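Local coordinates for uncharacterized protein (Leishmania major, PDB 2B4W) that is of unknown function but belongs to the DUF1861 family, grouped in a clan with beta-fructosidases, consistent with a propeller-like, mostly beta fold, at residues F37-V49 with H59-F71. Numbering follows the deposited sequence.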
ATOM      1  N   PHE A  37      -5.839   9.908  -0.623  1.00 17.20           N
ATOM      2  CA  PHE A  37      -7.042   9.987   0.210  1.00 14.01           C
ATOM      3  C   PHE A  37      -7.548  11.419   0.083  1.00 24.90           C
ATOM      4  O   PHE A  37      -6.855  12.197  -0.578  1.00 20.18           O
ATOM      5  CB  PHE A  37      -6.809   9.651   1.680  1.00 16.85           C
ATOM      6  CG  PHE A  37      -5.807  10.556   2.393  1.00 18.79           C
ATOM      7  CD1 PHE A  37      -4.436  10.370   2.274  1.00 16.19           C
ATOM      8  CD2 PHE A  37      -6.248  11.593   3.184  1.00 20.76           C
ATOM      9  CE1 PHE A  37      -3.550  11.206   2.940  1.00 13.68           C
ATOM     10  CE2 PHE A  37      -5.389  12.431   3.861  1.00 21.87           C
ATOM     11  CZ  PHE A  37      -4.020  12.232   3.742  1.00 19.23           C
ATOM     12  N   SER A  38      -8.679  11.756   0.679  1.00 22.21           N
ATOM     13  CA  SER A  38      -9.122  13.158   0.632  1.00 23.29           C
ATOM     14  C   SER A  38      -9.387  13.690   2.030  1.00 22.25           C
ATOM     15  O   SER A  38      -9.815  12.953   2.920  1.00 22.50           O
ATOM     16  CB  SER A  38     -10.379  13.273  -0.247  1.00 29.08           C
ATOM     17  OG  SER A  38     -11.460  13.753   0.524  1.00 45.20           O
ATOM     18  N   TYR A  39      -9.126  14.971   2.236  1.00 16.58           N
ATOM     19  CA  TYR A  39      -9.322  15.626   3.516  1.00 18.81           C
ATOM     20  C   TYR A  39      -9.497  17.118   3.250  1.00 18.54           C
ATOM     21  O   TYR A  39      -8.818  17.641   2.365  1.00 24.41           O
ATOM     22  CB  TYR A  39      -8.145  15.319   4.421  1.00 21.94           C
ATOM     23  CG  TYR A  39      -8.164  15.844   5.828  1.00 24.32           C
ATOM     24  CD1 TYR A  39      -9.126  15.413   6.732  1.00 27.10           C
ATOM     25  CD2 TYR A  39      -7.213  16.764   6.270  1.00 22.50           C
ATOM     26  CE1 TYR A  39      -9.168  15.875   8.041  1.00 23.96           C
ATOM     27  CE2 TYR A  39      -7.250  17.232   7.566  1.00 30.79           C
ATOM     28  CZ  TYR A  39      -8.222  16.790   8.443  1.00 31.11           C
ATOM     29  OH  TYR A  39      -8.247  17.259   9.731  1.00 28.27           O
ATOM     30  N   LYS A  40     -10.411  17.751   3.966  1.00 27.62           N
ATOM     31  CA  LYS A  40     -10.655  19.191   3.864  1.00 31.12           C
ATOM     32  C   LYS A  40     -10.755  19.658   2.412  1.00 40.41           C
ATOM     33  O   LYS A  40     -10.290  20.732   2.010  1.00 34.03           O
ATOM     34  CB  LYS A  40      -9.572  19.988   4.597  1.00 35.43           C
ATOM     35  CG  LYS A  40      -9.733  20.168   6.098  1.00 40.36           C
ATOM     36  CD  LYS A  40      -8.503  20.815   6.732  1.00 43.09           C
ATOM     37  CE  LYS A  40      -8.729  21.194   8.184  1.00 45.01           C
ATOM     38  NZ  LYS A  40      -7.505  21.215   9.028  1.00 47.49           N
ATOM     39  N   GLY A  41     -11.400  18.850   1.571  1.00 31.63           N
ATOM     40  CA  GLY A  41     -11.674  19.242   0.205  1.00 28.33           C
ATOM     41  C   GLY A  41     -10.551  19.022  -0.769  1.00 27.28           C
ATOM     42  O   GLY A  41     -10.644  19.361  -1.952  1.00 27.60           O
ATOM     43  N   LYS A  42      -9.435  18.426  -0.330  1.00 19.67           N
ATOM     44  CA  LYS A  42      -8.367  18.180  -1.278  1.00 23.37           C
ATOM     45  C   LYS A  42      -7.786  16.765  -1.156  1.00 22.32           C
ATOM     46  O   LYS A  42      -7.783  16.199  -0.070  1.00 29.07           O
ATOM     47  CB  LYS A  42      -7.216  19.177  -1.095  1.00 37.45           C
ATOM     48  CG  LYS A  42      -7.559  20.449  -0.349  1.00 50.38           C
ATOM     49  CD  LYS A  42      -6.644  21.600  -0.732  1.00 59.84           C
ATOM     50  CE  LYS A  42      -6.664  22.703   0.329  1.00 62.98           C
ATOM     51  NZ  LYS A  42      -5.836  23.882  -0.095  1.00 49.35           N
ATOM     52  N   THR A  43      -7.314  16.304  -2.306  1.00 18.13           N
ATOM     53  CA  THR A  43      -6.642  15.037  -2.475  1.00 21.25           C
ATOM     54  C   THR A  43      -5.250  15.195  -1.841  1.00 27.34           C
ATOM     55  O   THR A  43      -4.590  16.214  -2.044  1.00 20.96           O
ATOM     56  CB  THR A  43      -6.551  14.651  -3.948  1.00 20.23           C
ATOM     57  OG1 THR A  43      -7.859  14.393  -4.464  1.00 25.14           O
ATOM     58  CG2 THR A  43      -5.753  13.363  -4.147  1.00 24.19           C
ATOM     59  N   HIS A  44      -4.865  14.218  -1.054  1.00 26.84           N
ATOM     60  CA  HIS A  44      -3.601  14.187  -0.328  1.00 18.81           C
ATOM     61  C   HIS A  44      -2.948  12.811  -0.512  1.00 21.64           C
ATOM     62  O   HIS A  44      -3.536  11.831  -0.975  1.00 20.16           O
ATOM     63  CB  HIS A  44      -3.779  14.430   1.144  1.00 13.92           C
ATOM     64  CG  HIS A  44      -4.206  15.779   1.590  1.00 27.11           C
ATOM     65  ND1 HIS A  44      -5.519  16.185   1.583  1.00 23.31           N
ATOM     66  CD2 HIS A  44      -3.481  16.823   2.083  1.00 29.34           C
ATOM     67  CE1 HIS A  44      -5.569  17.423   2.047  1.00 20.70           C
ATOM     68  NE2 HIS A  44      -4.354  17.851   2.360  1.00 23.69           N
ATOM     69  N   ILE A  45      -1.674  12.779  -0.148  1.00 15.97           N
ATOM     70  CA  ILE A  45      -0.914  11.538  -0.174  1.00 10.54           C
ATOM     71  C   ILE A  45       0.239  11.626   0.841  1.00 10.46           C
ATOM     72  O   ILE A  45       0.820  12.700   0.992  1.00 23.13           O
ATOM     73  CB  ILE A  45      -0.397  11.182  -1.569  1.00 16.92           C
ATOM     74  CG1 ILE A  45      -0.057   9.707  -1.663  1.00 12.70           C
ATOM     75  CG2 ILE A  45       0.786  12.034  -2.010  1.00 24.01           C
ATOM     76  CD1 ILE A  45       0.293   9.155  -3.025  1.00 18.41           C
ATOM     77  N   TYR A  46       0.505  10.515   1.528  1.00 14.73           N
ATOM     78  CA  TYR A  46       1.738  10.421   2.308  1.00 14.54           C
ATOM     79  C   TYR A  46       2.822   9.788   1.442  1.00 20.68           C
ATOM     80  O   TYR A  46       2.558   8.820   0.728  1.00 21.43           O
ATOM     81  CB  TYR A  46       1.593   9.566   3.564  1.00 19.12           C
ATOM     82  CG  TYR A  46       0.645  10.124   4.586  1.00 16.33           C
ATOM     83  CD1 TYR A  46       1.014  11.132   5.469  1.00 17.82           C
ATOM     84  CD2 TYR A  46      -0.641   9.606   4.654  1.00 15.41           C
ATOM     85  CE1 TYR A  46       0.120  11.634   6.409  1.00 24.90           C
ATOM     86  CE2 TYR A  46      -1.527  10.099   5.578  1.00 12.37           C
ATOM     87  CZ  TYR A  46      -1.149  11.103   6.448  1.00 17.86           C
ATOM     88  OH  TYR A  46      -2.095  11.534   7.334  1.00 26.00           O
ATOM     89  N   GLY A  47       4.033  10.310   1.517  1.00 23.67           N
ATOM     90  CA  GLY A  47       5.152   9.743   0.789  1.00 21.16           C
ATOM     91  C   GLY A  47       6.340   9.454   1.697  1.00 22.17           C
ATOM     92  O   GLY A  47       6.574  10.086   2.728  1.00 17.95           O
ATOM     93  N   ARG A  48       7.084   8.456   1.249  1.00 19.16           N
ATOM     94  CA  ARG A  48       8.360   8.106   1.869  1.00 22.33           C
ATOM     95  C   ARG A  48       9.425   8.932   1.170  1.00 18.93           C
ATOM     96  O   ARG A  48       9.537   8.868  -0.068  1.00 29.13           O
ATOM     97  CB  ARG A  48       8.606   6.617   1.790  1.00 22.40           C
ATOM     98  CG  ARG A  48       9.979   6.073   2.046  1.00 33.30           C
ATOM     99  CD  ARG A  48      10.134   4.607   1.606  1.00 30.98           C
ATOM    100  NE  ARG A  48      11.380   4.079   2.089  1.00 37.52           N
ATOM    101  CZ  ARG A  48      11.854   2.891   2.298  1.00 33.52           C
ATOM    102  NH1 ARG A  48      11.224   1.766   2.050  1.00 23.91           N
ATOM    103  NH2 ARG A  48      13.096   2.803   2.799  1.00 22.17           N
ATOM    104  N   VAL A  49      10.091   9.764   1.917  1.00 15.30           N
ATOM    105  CA  VAL A  49      11.084  10.727   1.507  1.00 21.40           C
ATOM    106  C   VAL A  49      12.485  10.330   1.993  1.00 19.81           C
ATOM    107  O   VAL A  49      12.809  10.218   3.167  1.00 24.54           O
ATOM    108  CB  VAL A  49      10.719  12.130   2.013  1.00 24.50           C
ATOM    109  CG1 VAL A  49      11.591  13.179   1.344  1.00 17.73           C
ATOM    110  CG2 VAL A  49       9.241  12.364   1.720  1.00 27.04           C
ATOM    111  N   HIS A  59      12.042   9.599   6.095  1.00 22.40           N
ATOM    112  CA  HIS A  59      11.011  10.160   6.944  1.00 24.39           C
ATOM    113  C   HIS A  59       9.727  10.180   6.103  1.00 23.31           C
ATOM    114  O   HIS A  59       9.789   9.879   4.910  1.00 26.01           O
ATOM    115  CB  HIS A  59      11.380  11.546   7.455  1.00 27.09           C
ATOM    116  CG  HIS A  59      11.523  12.556   6.360  1.00 18.83           C
ATOM    117  ND1 HIS A  59      12.566  12.567   5.473  1.00 26.97           N
ATOM    118  CD2 HIS A  59      10.738  13.592   6.008  1.00 16.69           C
ATOM    119  CE1 HIS A  59      12.430  13.565   4.626  1.00 23.65           C
ATOM    120  NE2 HIS A  59      11.310  14.224   4.926  1.00 17.23           N
ATOM    121  N   VAL A  60       8.597  10.509   6.700  1.00 19.48           N
ATOM    122  CA  VAL A  60       7.364  10.574   5.932  1.00 22.85           C
ATOM    123  C   VAL A  60       6.833  12.002   5.918  1.00 22.66           C
ATOM    124  O   VAL A  60       6.792  12.691   6.938  1.00 25.78           O
ATOM    125  CB  VAL A  60       6.245   9.675   6.489  1.00 23.58           C
ATOM    126  CG1 VAL A  60       4.901  10.144   5.926  1.00 18.81           C
ATOM    127  CG2 VAL A  60       6.516   8.211   6.195  1.00 18.20           C
ATOM    128  N   ARG A  61       6.429  12.453   4.739  1.00 24.53           N
ATOM    129  CA  ARG A  61       5.753  13.740   4.630  1.00 23.08           C
ATOM    130  C   ARG A  61       4.307  13.571   4.154  1.00 21.46           C
ATOM    131  O   ARG A  61       3.935  12.564   3.551  1.00 18.38           O
ATOM    132  CB  ARG A  61       6.494  14.671   3.680  1.00 18.15           C
ATOM    133  CG  ARG A  61       7.859  15.118   4.187  1.00 38.14           C
ATOM    134  CD  ARG A  61       7.792  15.994   5.410  1.00 36.62           C
ATOM    135  NE  ARG A  61       7.376  17.359   5.182  1.00 29.27           N
ATOM    136  CZ  ARG A  61       7.835  18.354   4.461  1.00 27.85           C
ATOM    137  NH1 ARG A  61       8.914  18.294   3.692  1.00 25.66           N
ATOM    138  NH2 ARG A  61       7.162  19.501   4.519  1.00 28.50           N
ATOM    139  N   LEU A  62       3.506  14.582   4.438  1.00 22.04           N
ATOM    140  CA  LEU A  62       2.152  14.687   3.909  1.00 15.87           C
ATOM    141  C   LEU A  62       2.212  15.657   2.719  1.00 18.80           C
ATOM    142  O   LEU A  62       2.781  16.724   2.931  1.00 19.84           O
ATOM    143  CB  LEU A  62       1.162  15.207   4.937  1.00 24.50           C
ATOM    144  CG  LEU A  62      -0.286  15.444   4.487  1.00 26.06           C
ATOM    145  CD1 LEU A  62      -1.029  14.128   4.259  1.00 16.65           C
ATOM    146  CD2 LEU A  62      -0.999  16.309   5.518  1.00 29.48           C
ATOM    147  N   PHE A  63       1.642  15.250   1.588  1.00 21.23           N
ATOM    148  CA  PHE A  63       1.494  16.052   0.402  1.00 23.02           C
ATOM    149  C   PHE A  63       0.019  16.275  -0.005  1.00 23.86           C
ATOM    150  O   PHE A  63      -0.833  15.378   0.054  1.00 17.98           O
ATOM    151  CB  PHE A  63       2.183  15.426  -0.804  1.00 27.15           C
ATOM    152  CG  PHE A  63       3.662  15.123  -0.630  1.00 27.16           C
ATOM    153  CD1 PHE A  63       4.060  13.997   0.055  1.00 16.21           C
ATOM    154  CD2 PHE A  63       4.605  15.969  -1.177  1.00 30.92           C
ATOM    155  CE1 PHE A  63       5.420  13.733   0.216  1.00 15.69           C
ATOM    156  CE2 PHE A  63       5.952  15.709  -1.049  1.00 24.77           C
ATOM    157  CZ  PHE A  63       6.334  14.591  -0.344  1.00 18.42           C
ATOM    158  N   GLU A  64      -0.242  17.495  -0.422  1.00 19.18           N
ATOM    159  CA  GLU A  64      -1.468  18.042  -0.956  1.00 26.46           C
ATOM    160  C   GLU A  64      -1.366  18.143  -2.478  1.00 21.32           C
ATOM    161  O   GLU A  64      -0.444  18.705  -3.078  1.00 20.35           O
ATOM    162  CB  GLU A  64      -1.791  19.411  -0.358  1.00 24.81           C
ATOM    163  CG  GLU A  64      -3.183  19.939  -0.672  1.00 31.04           C
ATOM    164  CD  GLU A  64      -3.374  21.380  -0.230  1.00 44.51           C
ATOM    165  OE1 GLU A  64      -3.112  21.711   0.948  1.00 44.23           O
ATOM    166  OE2 GLU A  64      -3.799  22.199  -1.073  1.00 57.60           O
ATOM    167  N   GLU A  65      -2.371  17.554  -3.126  1.00 24.05           N
ATOM    168  CA  GLU A  65      -2.531  17.740  -4.554  1.00 19.15           C
ATOM    169  C   GLU A  65      -2.568  19.210  -4.941  1.00 33.58           C
ATOM    170  O   GLU A  65      -3.410  20.006  -4.509  1.00 28.86           O
ATOM    171  CB  GLU A  65      -3.837  17.082  -5.036  1.00 23.62           C
ATOM    172  CG  GLU A  65      -4.008  17.251  -6.538  1.00 29.82           C
ATOM    173  CD  GLU A  65      -5.231  16.517  -7.079  1.00 28.44           C
ATOM    174  OE1 GLU A  65      -6.333  17.100  -7.079  1.00 48.72           O
ATOM    175  OE2 GLU A  65      -5.080  15.355  -7.514  1.00 35.58           O
ATOM    176  N   THR A  66      -1.653  19.658  -5.807  1.00 33.20           N
ATOM    177  CA  THR A  66      -1.780  21.036  -6.261  1.00 24.66           C
ATOM    178  C   THR A  66      -1.825  21.116  -7.790  1.00 21.14           C
ATOM    179  O   THR A  66      -1.655  22.228  -8.306  1.00 37.08           O
ATOM    180  CB  THR A  66      -0.613  21.948  -5.825  1.00 26.03           C
ATOM    181  OG1 THR A  66       0.493  21.526  -6.629  1.00 25.90           O
ATOM    182  CG2 THR A  66      -0.260  21.798  -4.370  1.00 23.24           C
ATOM    183  N   GLY A  67      -2.050  20.003  -8.458  1.00 22.41           N
ATOM    184  CA  GLY A  67      -2.204  19.916  -9.913  1.00 19.66           C
ATOM    185  C   GLY A  67      -2.412  18.473 -10.320  1.00 24.68           C
ATOM    186  O   GLY A  67      -2.296  17.582  -9.475  1.00 22.97           O
ATOM    187  N   LYS A  68      -2.682  18.188 -11.581  1.00 30.70           N
ATOM    188  CA  LYS A  68      -2.872  16.811 -12.022  1.00 28.76           C
ATOM    189  C   LYS A  68      -1.584  16.030 -11.818  1.00 20.70           C
ATOM    190  O   LYS A  68      -0.577  16.424 -12.404  1.00 21.76           O
ATOM    191  CB  LYS A  68      -3.313  16.763 -13.491  1.00 34.10           C
ATOM    192  CG  LYS A  68      -3.878  15.408 -13.904  1.00 34.40           C
ATOM    193  CD  LYS A  68      -3.514  15.037 -15.324  1.00 32.10           C
ATOM    194  CE  LYS A  68      -4.200  13.775 -15.814  1.00 29.27           C
ATOM    195  NZ  LYS A  68      -4.146  13.624 -17.298  1.00 51.53           N
ATOM    196  N   ASP A  69      -1.593  14.981 -11.001  1.00 27.03           N
ATOM    197  CA  ASP A  69      -0.411  14.179 -10.658  1.00 19.86           C
ATOM    198  C   ASP A  69       0.739  15.020 -10.105  1.00 10.64           C
ATOM    199  O   ASP A  69       1.918  14.685 -10.191  1.00 18.88           O
ATOM    200  CB  ASP A  69       0.015  13.344 -11.869  1.00 25.82           C
ATOM    201  CG  ASP A  69      -1.106  12.442 -12.355  1.00 27.52           C
ATOM    202  OD1 ASP A  69      -1.717  11.703 -11.552  1.00 18.99           O
ATOM    203  OD2 ASP A  69      -1.397  12.443 -13.570  1.00 23.44           O
ATOM    204  N   GLU A  70       0.405  16.130  -9.443  1.00 21.07           N
ATOM    205  CA  GLU A  70       1.312  17.030  -8.768  1.00 18.90           C
ATOM    206  C   GLU A  70       0.898  17.269  -7.313  1.00 20.80           C
ATOM    207  O   GLU A  70      -0.222  17.627  -6.950  1.00 19.69           O
ATOM    208  CB  GLU A  70       1.410  18.392  -9.459  1.00 25.19           C
ATOM    209  CG  GLU A  70       2.329  19.348  -8.676  1.00 31.54           C
ATOM    210  CD  GLU A  70       2.204  20.752  -9.254  1.00 38.76           C
ATOM    211  OE1 GLU A  70       2.613  20.940 -10.417  1.00 35.49           O
ATOM    212  OE2 GLU A  70       1.694  21.664  -8.582  1.00 28.99           O
ATOM    213  N   PHE A  71       1.871  17.059  -6.438  1.00 27.50           N
ATOM    214  CA  PHE A  71       1.720  17.008  -4.997  1.00 24.53           C
ATOM    215  C   PHE A  71       2.747  17.870  -4.288  1.00 25.64           C
ATOM    216  O   PHE A  71       3.959  17.746  -4.498  1.00 23.48           O
ATOM    217  CB  PHE A  71       1.809  15.529  -4.556  1.00 16.07           C
ATOM    218  CG  PHE A  71       0.518  14.772  -4.873  1.00 11.40           C
ATOM    219  CD1 PHE A  71      -0.502  14.780  -3.942  1.00 25.59           C
ATOM    220  CD2 PHE A  71       0.367  14.090  -6.057  1.00 17.79           C
ATOM    221  CE1 PHE A  71      -1.686  14.118  -4.211  1.00 27.48           C
ATOM    222  CE2 PHE A  71      -0.807  13.416  -6.344  1.00 19.86           C
ATOM    223  CZ  PHE A  71      -1.816  13.436  -5.408  1.00 25.30           C
TER
HETATM  224  O   HOH W   1      -7.531  17.843  -5.131  1.00 31.24           O
HETATM  225  O   HOH W   2      -3.924  20.074   3.611  1.00 33.22           O
HETATM  226  O   HOH W   3      14.625  11.066   5.601  1.00 43.18           O
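Seven backbone hydrogen bonds, from Val49 paired with His59 to Thr43 O with Glu65 N, join strands 42-49 and 59-67, whose axes run antiparallel at 152°. Side chains alternate between two faces. On the face of His44, Tyr46 and Val60, the Leu62 CD1 methyl sits 3.8 Å from the centroid of the Tyr46 ring, over one face and displaced toward the rim. The same methyl reaches the edge of the Phe37 ring, 3.6 Å from CZ, and so touches both aromatics, one by its face and the other by its edge. The Tyr46 ring also meets Trp79 edge-to-face, and its hydroxyl bonds to Pro119 O. Glu64 lies beside the His44 imidazole, pointing the same way, and with CG anti to its backbone N its extended chain carries OE2 to within 2.8 Å of Lys42 NZ; the ammonium enters this salt bridge from 40° above the carboxylate plane. A water joins Glu64 OE1 to His44 NE2, giving both carboxylate oxygens a partner.

On the other face, Ile45 CG2 lies over the Phe71 ring, 4.0 Å from its centroid, and also packs on Phe63 CB. The Phe63 ring turns its edge to strand 42-49: Ile45 O lies in its plane, and Gly47 leaves room for the edge, since a beta carbon there would come within 3.1 Å of Phe63 CE1. At the Val49-His59 end of the pair, His59 CG sits between the backbone N and the carbonyl carbon (chi1 63°), which turns the ring back over the neighbouring strand, where Val49 CB meets its face at 3.8 Å from the centroid. Phe63 also meets Phe22 edge-to-face. The paired strands form a beta hairpin within a larger mixed sheet, extended on one side by strand 37-39 through a type I' turn and on the other by strand 70-73, past a classic bulge at Thr66 and Gly67: an antiparallel beta meander.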